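Local coordinates for protein polymeric Immunoglobulin Receptor (Oncorhynchus mykiss, PDB 5F1S) that probably binds polymeric immunoglobulins for transport across mucosal epithelia, its ectodomain being the part that corresponds to secretory component, at residues G6-A9 and S15-I18; K144-S149 and V205-T210; S154-D159 and Q167-R172. One frame throughout, in Å; residues are numbered along the deposited sequence.

How the interactions relate
Following the chain from its N terminus, interaction 1 comes first and closes a short loop, with five residues between 6-9 and 15-18, within the first V-set domain. Interactions 2 and 3 both belong to the second. Interaction 2 spans most of that domain, bringing 144-149 against 205-210 within one sheet, and interaction 3 lies entirely within this span, joining 154-159 to 167-172 across the two sheets. The latter pair touch directly: strands 144-148 and 156-157 are neighbours in one sheet, and the disulfide C147-C155 fastens the two contacts together. Interaction 1 stands apart, its nearest atoms about 17 Å from those of interaction 2 and about 19 Å from those of interaction 3.

Interaction 1: G6-A9 and S15-I18; sequences GDLA and SVMI
A first torsion of -58° sets CG of L8 beside its own backbone N, and a nearly extended second torsion of 174° then carries CD1 outward, where it meets the branch of V16. In V16, chi1 of -65° likewise places CG1 beside the backbone N, on the flank that faces L8. The two side chains reach toward each other tip to tip, with L8 CD1 lying 4.0 Å from V16 CG1 and 4.2 Å from V16 CB. The same methyl of L8 also approaches the next inward-facing residue of the strand, its CD1 coming within 4.2 Å of I18 CG1, so it is shared between two partners. The backbones stay well separated, with 8.9 Å between L8 CA and V16 CA, and side chains alone bridge the interval.

That spacing follows from the V-set sandwich. Residue L8 belongs to strand A', which runs parallel to strand G (103-111) and exchanges backbone hydrogen bonds with H107 and N109. V16 and I18 lie on strand B of the opposite sheet, bonded to M77 and V75 of strand E. The short connection from strand A' to strand B therefore passes from one sheet to the other at the margin of the sandwich, and I18 continues inward to touch I108.

No hydrogen bond or charge pair links the segments. Cohesion here is wholly apolar and lacks directional bonding, while the directional backbone hydrogen bonds of each strand are made within its own sheet.

Interaction 2: K144-S149 and V205-T210; sequences KRWCRS and VYILVT
This is a buried, wholly apolar contact inside the second V-set domain, in which the indole of W146 on strand 144-148 meets V205 and I207 of strand 201-210. The two strands belong to the same sheet but are not neighbours, since strand 192-198 runs between them, and the long side chain of W146 spans the gap on the inner face of the sheet.

CG of W146 is anti to the backbone N (chi1 172°), which sends the indole away from its own strand with its benzo edge leading. V205 lies at that edge, near the ring plane rather than over a face: its CB is 4.2 Å from both W146 CZ3 and W146 CH2, and the two side chains cross at about a right angle. Further round the same edge, CG1 of I207 is 4.3 Å from W146 CZ2. Both V205 and I207 turn inward from strand 201-210, as alternate residues of a strand do, and together they bound the end of the indole. The six-membered ring therefore makes the whole contact, through three consecutive edge carbons, CZ3, CH2 and CZ2, while the pyrrole part of the indole, nearer its own strand, touches neither residue.

In immunoglobulin nomenclature these are strands C and G, and W146 takes the place of the core tryptophan that is a hallmark of the V-set fold. The indole stacks with Y194 of the intervening strand F, and V181 and L183 of strand E approach it from the opposite sheet. I207 packs on L183 as well, and also on V121 of strand 120-124. Next to W146 on strand C, C147 forms a disulfide with C155.

Interaction 3: S154-D159 and Q167-R172; sequences SCLVTD and QAVEIR
Strand 156-157, with the residues that follow it, and strand 169-172 run in broadly the same direction, with their backbones nearest at T158 and I171, whose CA atoms are 6.8 Å apart. No hydrogen bond joins the segments. Each is bonded within its own sheet instead: the backbones of L156 and T158 pair with those of W146 and K144, and E170 pairs with T182.

L156 and I171 carry most of the side-chain contact. CG of L156 sits beside the backbone N (chi1 -48°), and the extended chi2 of 179° carries CD1 onto V169. There L156 CD1 is 3.9 Å from both CB and CG1 of V169 and 4.0 Å from V169 CG2, so one methyl seats on the whole isopropyl branch, with the two side chains at a slant.

These are strands C' and D of a V-set domain, one from each sheet, and the contact fills the sandwich near the edge where C' is the last strand. Behind it, I171 also touches the core tryptophan W146 and F179, and V169 touches V181 and L183.

I171 meets the other segment twice. Its CD1 packs against the backbone of L156, 3.5 Å from L156 O, and is 4.1 Å from L156 CB. Its CG2 lies 3.6 Å from T158 CG2, with the two side chains crossing at about a right angle. The rotamer of T158 (chi1 54°) divides its branches by chemistry: the methyl faces I171, while OG1 is hydrogen-bonded to K144 N on the adjoining strand.

Interaction 1: G6-A9 and S15-I18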
loop_
_atom_site.group_PDB
_atom_site.type_symbol
_atom_site.label_atom_id
_atom_site.label_comp_id
_atom_site.label_asym_id
_atom_site.label_seq_id
_atom_site.Cartn_x
_atom_site.Cartn_y
_atom_site.Cartn_z
ATOM N N GLY A 6 0.172 1.174 -13.512
ATOM C CA GLY A 6 1.356 0.348 -13.561
ATOM C C GLY A 6 1.389 -0.668 -12.440
ATOM O O GLY A 6 0.540 -0.689 -11.562
ATOM N N ASP A 7 2.398 -1.531 -12.479
ATOM C CA ASP A 7 2.442 -2.646 -11.536
ATOM C C ASP A 7 2.414 -2.112 -10.107
ATOM O O ASP A 7 2.952 -1.047 -9.811
ATOM C CB ASP A 7 3.691 -3.493 -11.769
ATOM C CG ASP A 7 3.712 -4.127 -13.133
ATOM O OD1 ASP A 7 2.636 -4.299 -13.758
ATOM O OD2 ASP A 7 4.816 -4.506 -13.576
ATOM N N LEU A 8 1.745 -2.840 -9.234
ATOM C CA LEU A 8 1.449 -2.387 -7.874
ATOM C C LEU A 8 2.131 -3.303 -6.895
ATOM O O LEU A 8 2.228 -4.508 -7.133
ATOM C CB LEU A 8 -0.078 -2.443 -7.522
ATOM C CG LEU A 8 -1.119 -1.699 -8.339
ATOM C CD1 LEU A 8 -2.510 -2.042 -7.857
ATOM C CD2 LEU A 8 -0.883 -0.206 -8.187
ATOM N N ALA A 9 2.515 -2.730 -5.748
ATOM C CA ALA A 9 2.931 -3.491 -4.586
ATOM C C ALA A 9 2.083 -3.047 -3.405
ATOM O O ALA A 9 1.899 -1.855 -3.174
ATOM C CB ALA A 9 4.427 -3.298 -4.293
ATOM N N SER A 15 -6.303 -3.207 0.562
ATOM C CA SER A 15 -7.181 -3.260 -0.602
ATOM C C SER A 15 -6.536 -2.484 -1.730
ATOM O O SER A 15 -5.716 -1.600 -1.482
ATOM C CB SER A 15 -8.534 -2.630 -0.266
ATOM O OG SER A 15 -9.163 -3.410 0.723
ATOM N N VAL A 16 -6.932 -2.783 -2.976
ATOM C CA VAL A 16 -6.566 -1.952 -4.113
ATOM C C VAL A 16 -7.817 -1.547 -4.881
ATOM O O VAL A 16 -8.811 -2.269 -4.915
ATOM C CB VAL A 16 -5.567 -2.628 -5.077
ATOM C CG1 VAL A 16 -4.217 -2.876 -4.373
ATOM C CG2 VAL A 16 -6.123 -3.911 -5.649
ATOM N N MET A 17 -7.732 -0.382 -5.500
ATOM C CA MET A 17 -8.786 0.172 -6.342
ATOM C C MET A 17 -8.132 0.462 -7.681
ATOM O O MET A 17 -7.256 1.329 -7.745
ATOM C CB MET A 17 -9.389 1.450 -5.740
ATOM C CG MET A 17 -10.445 2.053 -6.616
ATOM S SD MET A 17 -11.036 3.665 -5.873
ATOM C CE MET A 17 -9.691 4.680 -6.151
ATOM N N ILE A 18 -8.530 -0.264 -8.722
ATOM C CA ILE A 18 -7.834 -0.286 -10.002
ATOM C C ILE A 18 -8.767 0.307 -11.053
ATOM O O ILE A 18 -9.811 -0.292 -11.335
ATOM C CB ILE A 18 -7.423 -1.713 -10.394
ATOM C CG1 ILE A 18 -6.433 -2.209 -9.334
ATOM C CG2 ILE A 18 -6.833 -1.737 -11.765
ATOM C CD1 ILE A 18 -6.266 -3.688 -9.351
#

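Interaction 2: K144-S149 and V205-T210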
loop_
_atom_site.group_PDB
_atom_site.type_symbol
_atom_site.label_atom_id
_atom_site.label_comp_id
_atom_site.label_asym_id
_atom_site.label_seq_id
_atom_site.Cartn_x
_atom_site.Cartn_y
_atom_site.Cartn_z
ATOM N N LYS A 144 5.745 -3.346 18.274
ATOM C CA LYS A 144 6.363 -2.495 17.260
ATOM C C LYS A 144 7.537 -1.747 17.878
ATOM O O LYS A 144 7.502 -1.400 19.061
ATOM C CB LYS A 144 5.344 -1.507 16.729
ATOM C CG LYS A 144 4.031 -2.158 16.263
ATOM C CD LYS A 144 4.297 -3.276 15.302
ATOM C CE LYS A 144 3.031 -3.774 14.657
ATOM N NZ LYS A 144 1.953 -4.270 15.596
ATOM N N ARG A 145 8.564 -1.450 17.069
ATOM C CA ARG A 145 9.720 -0.757 17.623
ATOM C C ARG A 145 10.253 0.323 16.690
ATOM O O ARG A 145 10.049 0.297 15.474
ATOM C CB ARG A 145 10.856 -1.705 17.988
ATOM C CG ARG A 145 11.082 -2.854 17.180
ATOM C CD ARG A 145 12.018 -3.863 17.917
ATOM N NE ARG A 145 12.953 -4.379 16.941
ATOM C CZ ARG A 145 12.669 -5.359 16.090
ATOM N NH1 ARG A 145 11.491 -5.945 16.135
ATOM N NH2 ARG A 145 13.572 -5.765 15.203
ATOM N N TRP A 146 10.865 1.316 17.321
ATOM C CA TRP A 146 11.562 2.417 16.666
ATOM C C TRP A 146 12.990 2.412 17.194
ATOM O O TRP A 146 13.195 2.501 18.413
ATOM C CB TRP A 146 10.857 3.722 16.963
ATOM C CG TRP A 146 11.550 4.970 16.522
ATOM C CD1 TRP A 146 12.188 5.876 17.305
ATOM C CD2 TRP A 146 11.635 5.469 15.172
ATOM N NE1 TRP A 146 12.657 6.942 16.521
ATOM C CE2 TRP A 146 12.346 6.685 15.213
ATOM C CE3 TRP A 146 11.171 4.998 13.942
ATOM C CZ2 TRP A 146 12.599 7.466 14.058
ATOM C CZ3 TRP A 146 11.443 5.769 12.783
ATOM C CH2 TRP A 146 12.138 6.976 12.866
ATOM N N CYS A 147 13.965 2.223 16.301
ATOM C CA CYS A 147 15.347 2.014 16.672
ATOM C C CYS A 147 16.244 2.950 15.874
ATOM O O CYS A 147 15.999 3.217 14.687
ATOM C CB CYS A 147 15.800 0.558 16.415
ATOM S SG CYS A 147 14.537 -0.692 16.977
ATOM N N ARG A 148 17.316 3.403 16.508
ATOM C CA ARG A 148 18.339 4.146 15.774
ATOM C C ARG A 148 19.288 3.145 15.122
ATOM O O ARG A 148 19.748 2.206 15.767
ATOM C CB ARG A 148 19.102 5.111 16.700
ATOM C CG ARG A 148 20.078 6.015 15.904
ATOM C CD ARG A 148 20.444 7.295 16.624
ATOM N NE ARG A 148 21.583 7.926 15.953
ATOM C CZ ARG A 148 21.499 8.972 15.150
ATOM N NH1 ARG A 148 20.338 9.530 14.903
ATOM N NH2 ARG A 148 22.577 9.465 14.581
ATOM N N SER A 149 19.587 3.342 13.830
ATOM C CA SER A 149 20.458 2.441 13.113
ATOM C C SER A 149 21.834 2.344 13.778
ATOM O O SER A 149 22.448 3.342 14.154
ATOM C CB SER A 149 20.600 2.914 11.651
ATOM O OG SER A 149 21.412 2.029 10.907
ATOM N N VAL A 205 14.211 4.620 7.804
ATOM C CA VAL A 205 13.677 5.978 7.788
ATOM C C VAL A 205 14.826 6.911 8.145
ATOM O O VAL A 205 15.564 6.663 9.110
ATOM C CB VAL A 205 12.517 6.166 8.784
ATOM C CG1 VAL A 205 11.910 7.585 8.680
ATOM C CG2 VAL A 205 11.444 5.086 8.560
ATOM N N TYR A 206 14.999 7.962 7.353
ATOM C CA TYR A 206 15.989 8.995 7.626
ATOM C C TYR A 206 15.322 10.225 8.201
ATOM O O TYR A 206 14.325 10.686 7.652
ATOM C CB TYR A 206 16.746 9.387 6.338
ATOM C CG TYR A 206 17.984 10.213 6.643
ATOM C CD1 TYR A 206 17.922 11.604 6.705
ATOM C CD2 TYR A 206 19.225 9.607 6.878
ATOM C CE1 TYR A 206 19.042 12.366 7.008
ATOM C CE2 TYR A 206 20.347 10.365 7.166
ATOM C CZ TYR A 206 20.260 11.756 7.216
ATOM O OH TYR A 206 21.372 12.525 7.507
ATOM N N ILE A 207 15.869 10.740 9.307
ATOM C CA ILE A 207 15.399 11.980 9.919
ATOM C C ILE A 207 16.477 13.031 9.690
ATOM O O ILE A 207 17.634 12.840 10.086
ATOM C CB ILE A 207 15.147 11.815 11.433
ATOM C CG1 ILE A 207 14.120 10.696 11.715
ATOM C CG2 ILE A 207 14.669 13.149 12.050
ATOM C CD1 ILE A 207 12.763 10.965 11.101
ATOM N N LEU A 208 16.100 14.148 9.076
ATOM C CA LEU A 208 17.016 15.272 8.926
ATOM C C LEU A 208 16.526 16.411 9.793
ATOM O O LEU A 208 15.451 16.950 9.533
ATOM C CB LEU A 208 17.081 15.712 7.473
ATOM C CG LEU A 208 17.965 16.934 7.228
ATOM C CD1 LEU A 208 19.375 16.648 7.613
ATOM C CD2 LEU A 208 17.846 17.315 5.771
ATOM N N VAL A 209 17.322 16.812 10.772
ATOM C CA VAL A 209 16.983 17.936 11.630
ATOM C C VAL A 209 17.734 19.146 11.089
ATOM O O VAL A 209 18.962 19.118 10.971
ATOM C CB VAL A 209 17.366 17.673 13.095
ATOM C CG1 VAL A 209 16.912 18.827 14.005
ATOM C CG2 VAL A 209 16.715 16.363 13.593
ATOM N N THR A 210 17.006 20.190 10.775
ATOM C CA THR A 210 17.606 21.368 10.193
ATOM C C THR A 210 17.714 22.454 11.245
ATOM O O THR A 210 17.156 22.339 12.340
ATOM C CB THR A 210 16.779 21.826 9.005
ATOM O OG1 THR A 210 15.484 22.222 9.462
ATOM C CG2 THR A 210 16.656 20.680 7.976
#

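Interaction 3: S154-D159 and Q167-R172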
loop_
_atom_site.group_PDB
_atom_site.type_symbol
_atom_site.label_atom_id
_atom_site.label_comp_id
_atom_site.label_asym_id
_atom_site.label_seq_id
_atom_site.Cartn_x
_atom_site.Cartn_y
_atom_site.Cartn_z
ATOM N N SER A 154 18.915 0.714 21.382
ATOM C CA SER A 154 18.176 1.962 21.343
ATOM C C SER A 154 16.691 1.770 21.106
ATOM O O SER A 154 15.962 2.763 21.137
ATOM C CB SER A 154 18.731 2.896 20.255
ATOM O OG SER A 154 18.338 2.441 18.966
ATOM N N CYS A 155 16.217 0.544 20.868
ATOM C CA CYS A 155 14.822 0.360 20.474
ATOM C C CYS A 155 13.850 0.842 21.546
ATOM O O CYS A 155 14.011 0.580 22.741
ATOM C CB CYS A 155 14.505 -1.109 20.143
ATOM S SG CYS A 155 15.295 -1.722 18.670
ATOM N N LEU A 156 12.833 1.554 21.095
ATOM C CA LEU A 156 11.668 1.903 21.880
ATOM C C LEU A 156 10.503 1.040 21.406
ATOM O O LEU A 156 10.202 1.007 20.205
ATOM C CB LEU A 156 11.348 3.381 21.719
ATOM C CG LEU A 156 12.536 4.313 21.888
ATOM C CD1 LEU A 156 12.041 5.714 21.676
ATOM C CD2 LEU A 156 13.151 4.177 23.286
ATOM N N VAL A 157 9.848 0.337 22.336
ATOM C CA VAL A 157 8.957 -0.757 21.971
ATOM C C VAL A 157 7.572 -0.498 22.560
ATOM O O VAL A 157 7.442 0.005 23.685
ATOM C CB VAL A 157 9.535 -2.105 22.429
ATOM C CG1 VAL A 157 8.621 -3.248 22.019
ATOM C CG2 VAL A 157 10.930 -2.305 21.848
ATOM N N THR A 158 6.536 -0.806 21.783
ATOM C CA THR A 158 5.178 -0.595 22.230
ATOM C C THR A 158 4.802 -1.645 23.273
ATOM O O THR A 158 5.327 -2.762 23.280
ATOM C CB THR A 158 4.182 -0.719 21.085
ATOM O OG1 THR A 158 4.394 -1.977 20.446
ATOM C CG2 THR A 158 4.353 0.410 20.098
ATOM N N ASP A 159 3.821 -1.291 24.092
ATOM C CA ASP A 159 3.331 -2.180 25.129
ATOM C C ASP A 159 2.153 -2.976 24.594
ATOM O O ASP A 159 1.784 -2.880 23.426
ATOM C CB ASP A 159 2.967 -1.394 26.391
ATOM C CG ASP A 159 1.819 -0.400 26.201
ATOM O OD1 ASP A 159 1.045 -0.497 25.228
ATOM O OD2 ASP A 159 1.691 0.505 27.071
ATOM N N GLN A 167 9.640 11.359 27.237
ATOM C CA GLN A 167 9.683 12.808 27.066
ATOM C C GLN A 167 9.879 13.202 25.609
ATOM O O GLN A 167 9.434 14.275 25.189
ATOM C CB GLN A 167 10.819 13.399 27.901
ATOM C CG GLN A 167 10.533 13.497 29.368
ATOM C CD GLN A 167 11.672 14.182 30.070
ATOM O OE1 GLN A 167 12.661 13.545 30.441
ATOM N NE2 GLN A 167 11.570 15.502 30.208
ATOM N N ALA A 168 10.534 12.349 24.841
ATOM C CA ALA A 168 10.978 12.683 23.491
ATOM C C ALA A 168 10.153 12.048 22.379
ATOM O O ALA A 168 10.084 12.605 21.273
ATOM C CB ALA A 168 12.425 12.234 23.309
ATOM N N VAL A 169 9.547 10.893 22.633
ATOM C CA VAL A 169 8.995 10.064 21.567
ATOM C C VAL A 169 7.684 9.458 22.033
ATOM O O VAL A 169 7.589 8.977 23.166
ATOM C CB VAL A 169 9.987 8.953 21.173
ATOM C CG1 VAL A 169 9.351 8.007 20.135
ATOM C CG2 VAL A 169 11.310 9.560 20.657
ATOM N N GLU A 170 6.684 9.463 21.152
ATOM C CA GLU A 170 5.469 8.685 21.351
ATOM C C GLU A 170 5.276 7.727 20.174
ATOM O O GLU A 170 5.479 8.098 19.009
ATOM C CB GLU A 170 4.254 9.580 21.505
ATOM C CG GLU A 170 2.924 8.783 21.668
ATOM C CD GLU A 170 1.684 9.653 21.632
ATOM O OE1 GLU A 170 1.823 10.886 21.774
ATOM O OE2 GLU A 170 0.569 9.098 21.451
ATOM N N ILE A 171 4.920 6.484 20.482
ATOM C CA ILE A 171 4.513 5.533 19.458
ATOM C C ILE A 171 3.071 5.144 19.725
ATOM O O ILE A 171 2.713 4.835 20.873
ATOM C CB ILE A 171 5.420 4.296 19.436
ATOM C CG1 ILE A 171 6.896 4.685 19.368
ATOM C CG2 ILE A 171 5.019 3.393 18.261
ATOM C CD1 ILE A 171 7.886 3.506 19.553
ATOM N N ARG A 172 2.258 5.153 18.666
ATOM C CA ARG A 172 0.862 4.749 18.728
ATOM C C ARG A 172 0.599 3.774 17.590
ATOM O O ARG A 172 0.616 4.158 16.410
ATOM C CB ARG A 172 -0.068 5.956 18.651
ATOM C CG ARG A 172 -1.546 5.581 18.762
ATOM C CD ARG A 172 -2.438 6.807 18.807
ATOM N NE ARG A 172 -3.847 6.445 18.942
ATOM C CZ ARG A 172 -4.840 7.321 19.073
ATOM N NH1 ARG A 172 -4.589 8.623 19.090
ATOM N NH2 ARG A 172 -6.088 6.893 19.187
#